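PDB 4ZI8: protein Pcdhgc3 from Mus musculus, which probably acts as a calcium-dependent cell-adhesion protein of the neuronal surface, represented here by its first three extracellular cadherin domains. Local coordinates for residues Ile134-Ala139 and Ala227-Pro232. Sequence-based numbering, arbitrary orientation.
With CA (calcium ion), chain Q; CA (calcium ion), chain R; CA (calcium ion), chain S.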
ATOM      1  N   ILE B 134       4.181   2.712  -5.594  1.00 32.36           N
ATOM      2  CA  ILE B 134       2.736   2.750  -5.478  1.00 28.65           C
ATOM      3  C   ILE B 134       2.075   1.792  -6.492  1.00 28.94           C
ATOM      4  O   ILE B 134       2.276   1.926  -7.694  1.00 31.40           O
ATOM      5  CB  ILE B 134       2.199   4.170  -5.697  1.00 26.11           C
ATOM      6  CG1 ILE B 134       2.889   5.182  -4.767  1.00 24.35           C
ATOM      7  CG2 ILE B 134       0.679   4.202  -5.494  1.00 26.02           C
ATOM      8  CD1 ILE B 134       2.536   6.587  -5.084  1.00 27.32           C
ATOM      9  N   SER B 135       1.297   0.828  -6.008  1.00 29.54           N
ATOM     10  CA  SER B 135       0.576  -0.099  -6.902  1.00 28.60           C
ATOM     11  C   SER B 135      -0.421   0.624  -7.765  1.00 27.51           C
ATOM     12  O   SER B 135      -1.100   1.534  -7.297  1.00 27.42           O
ATOM     13  CB  SER B 135      -0.150  -1.179  -6.105  1.00 30.87           C
ATOM     14  OG  SER B 135      -0.994  -1.967  -6.955  1.00 31.63           O
ATOM     15  N   GLU B 136      -0.555   0.203  -9.024  1.00 30.21           N
ATOM     16  CA  GLU B 136      -1.535   0.818  -9.905  1.00 28.25           C
ATOM     17  C   GLU B 136      -2.930   0.440  -9.453  1.00 33.92           C
ATOM     18  O   GLU B 136      -3.909   0.991  -9.947  1.00 35.92           O
ATOM     19  CB  GLU B 136      -1.341   0.401 -11.368  1.00 29.51           C
ATOM     20  CG  GLU B 136      -1.365  -1.108 -11.585  1.00 27.57           C
ATOM     21  CD  GLU B 136      -1.329  -1.485 -13.050  1.00 29.78           C
ATOM     22  OE1 GLU B 136      -1.714  -0.665 -13.915  1.00 32.45           O
ATOM     23  OE2 GLU B 136      -0.891  -2.598 -13.330  1.00 29.38           O
ATOM     24  N   ALA B 137      -3.019  -0.501  -8.521  1.00 34.46           N
ATOM     25  CA  ALA B 137      -4.312  -0.967  -8.032  1.00 34.83           C
ATOM     26  C   ALA B 137      -4.831  -0.137  -6.857  1.00 35.94           C
ATOM     27  O   ALA B 137      -5.903  -0.430  -6.333  1.00 38.21           O
ATOM     28  CB  ALA B 137      -4.212  -2.429  -7.629  1.00 35.01           C
ATOM     29  N   LEU B 138      -4.090   0.880  -6.428  1.00 31.81           N
ATOM     30  CA  LEU B 138      -4.534   1.695  -5.286  1.00 33.46           C
ATOM     31  C   LEU B 138      -5.644   2.646  -5.708  1.00 33.35           C
ATOM     32  O   LEU B 138      -5.651   3.152  -6.827  1.00 33.39           O
ATOM     33  CB  LEU B 138      -3.387   2.487  -4.670  1.00 31.31           C
ATOM     34  CG  LEU B 138      -2.315   1.666  -3.947  1.00 32.97           C
ATOM     35  CD1 LEU B 138      -1.648   2.479  -2.827  1.00 32.24           C
ATOM     36  CD2 LEU B 138      -2.850   0.354  -3.427  1.00 36.50           C
ATOM     37  N   ALA B 139      -6.590   2.880  -4.815  1.00 33.85           N
ATOM     38  CA  ALA B 139      -7.743   3.669  -5.193  1.00 36.35           C
ATOM     39  C   ALA B 139      -7.446   5.149  -5.097  1.00 33.31           C
ATOM     40  O   ALA B 139      -6.755   5.599  -4.186  1.00 34.84           O
ATOM     41  CB  ALA B 139      -8.946   3.312  -4.327  1.00 40.90           C
ATOM     42  N   ALA B 227       0.077  -4.329 -11.329  1.00 36.04           N
ATOM     43  CA  ALA B 227      -0.914  -5.254 -10.812  1.00 33.80           C
ATOM     44  C   ALA B 227      -1.390  -6.113 -11.971  1.00 35.82           C
ATOM     45  O   ALA B 227      -1.244  -5.722 -13.140  1.00 31.58           O
ATOM     46  CB  ALA B 227      -2.061  -4.523 -10.188  1.00 32.03           C
ATOM     47  N   ASN B 228      -1.946  -7.278 -11.651  1.00 34.37           N
ATOM     48  CA  ASN B 228      -2.448  -8.197 -12.660  1.00 32.73           C
ATOM     49  C   ASN B 228      -3.809  -7.735 -13.137  1.00 31.69           C
ATOM     50  O   ASN B 228      -4.827  -8.336 -12.807  1.00 33.61           O
ATOM     51  CB  ASN B 228      -2.537  -9.608 -12.088  1.00 32.28           C
ATOM     52  CG  ASN B 228      -2.714 -10.674 -13.154  1.00 32.59           C
ATOM     53  OD1 ASN B 228      -2.332 -10.509 -14.318  1.00 35.02           O
ATOM     54  ND2 ASN B 228      -3.259 -11.813 -12.740  1.00 34.30           N
ATOM     55  N   ASP B 229      -3.843  -6.647 -13.893  1.00 32.09           N
ATOM     56  CA  ASP B 229      -5.123  -6.151 -14.361  1.00 31.42           C
ATOM     57  C   ASP B 229      -5.297  -6.391 -15.838  1.00 32.31           C
ATOM     58  O   ASP B 229      -6.095  -5.714 -16.482  1.00 35.61           O
ATOM     59  CB  ASP B 229      -5.302  -4.656 -14.022  1.00 30.18           C
ATOM     60  CG  ASP B 229      -4.140  -3.779 -14.494  1.00 30.87           C
ATOM     61  OD1 ASP B 229      -3.140  -4.313 -14.988  1.00 31.03           O
ATOM     62  OD2 ASP B 229      -4.209  -2.539 -14.346  1.00 32.54           O
ATOM     63  N   ASN B 230      -4.571  -7.366 -16.380  1.00 32.63           N
ATOM     64  CA  ASN B 230      -4.824  -7.797 -17.750  1.00 33.02           C
ATOM     65  C   ASN B 230      -4.878  -9.307 -17.905  1.00 29.77           C
ATOM     66  O   ASN B 230      -4.014 -10.015 -17.398  1.00 28.32           O
ATOM     67  CB  ASN B 230      -3.762  -7.239 -18.689  1.00 30.26           C
ATOM     68  CG  ASN B 230      -3.880  -5.758 -18.855  1.00 34.13           C
ATOM     69  OD1 ASN B 230      -4.681  -5.268 -19.654  1.00 35.26           O
ATOM     70  ND2 ASN B 230      -3.080  -5.025 -18.101  1.00 30.30           N
ATOM     71  N   ALA B 231      -5.897  -9.795 -18.607  1.00 29.45           N
ATOM     72  CA  ALA B 231      -6.009 -11.225 -18.905  1.00 28.56           C
ATOM     73  C   ALA B 231      -5.226 -11.515 -20.151  1.00 27.68           C
ATOM     74  O   ALA B 231      -5.096 -10.638 -21.010  1.00 29.12           O
ATOM     75  CB  ALA B 231      -7.448 -11.619 -19.104  1.00 26.59           C
ATOM     76  N   PRO B 232      -4.705 -12.738 -20.260  1.00 30.92           N
ATOM     77  CA  PRO B 232      -4.116 -13.213 -21.514  1.00 31.41           C
ATOM     78  C   PRO B 232      -5.131 -13.099 -22.636  1.00 32.35           C
ATOM     79  O   PRO B 232      -6.329 -13.107 -22.376  1.00 30.46           O
ATOM     80  CB  PRO B 232      -3.782 -14.665 -21.212  1.00 31.75           C
ATOM     81  CG  PRO B 232      -3.544 -14.663 -19.745  1.00 31.94           C
ATOM     82  CD  PRO B 232      -4.562 -13.732 -19.186  1.00 29.01           C
TER
HETATM   83 CA    CA Q 404      -0.863  -4.357 -14.942  1.00 32.18          CA
HETATM   84 CA    CA R 405      -3.039  -1.141 -15.772  1.00 29.51          CA
HETATM   85 CA    CA S 406      -1.996 -10.736 -16.626  1.00 28.57          CA
HETATM   86  O   HOH W   1      -4.134  -2.021 -17.773  1.00 30.27           O
HETATM   87  O   HOH W   2      -4.783   0.247 -15.526  1.00 36.87           O
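With chi1 at 56°, E136 has CG between its own backbone N and carbonyl carbon and then runs on extended; D229 makes the same first turn. These torsions send the carboxylates into the space between the segments, where they come from opposite directions, planes 73° apart. Both bridge two calcium ions, one oxygen to each: E136 OE2, 2.4 Å from the chain Q calcium, joins D229 OD1 there, while E136 OE1 and D229 OD2 take the chain R calcium with two waters. The longer glutamate gives reach from the turn; the shorter aspartate suits its place beside the ions, which probably offset repulsion between E136 OE1 and D229 OD2, 3.2 Å apart. A227 serves through its backbone: its O binds the chain Q calcium, while A227 N donates a nearly straight 2.8 Å bond (172°) to the anti lone pair of E136 OE2. The small A227 CB lies 3.9 Å from A137 CB. S135 OG accepts from A137 N, an ST turn within the type I turn S135-L138 that probably helps fix the bend bearing E136. N228 OD1 and N230 O serve the chain S calcium, completed partly by D260 and D262. In this calcium-binding cadherin linker, the turn ending strand 130-135 meets the loop between strands 215-225 and 233-234, joining the second and third domains.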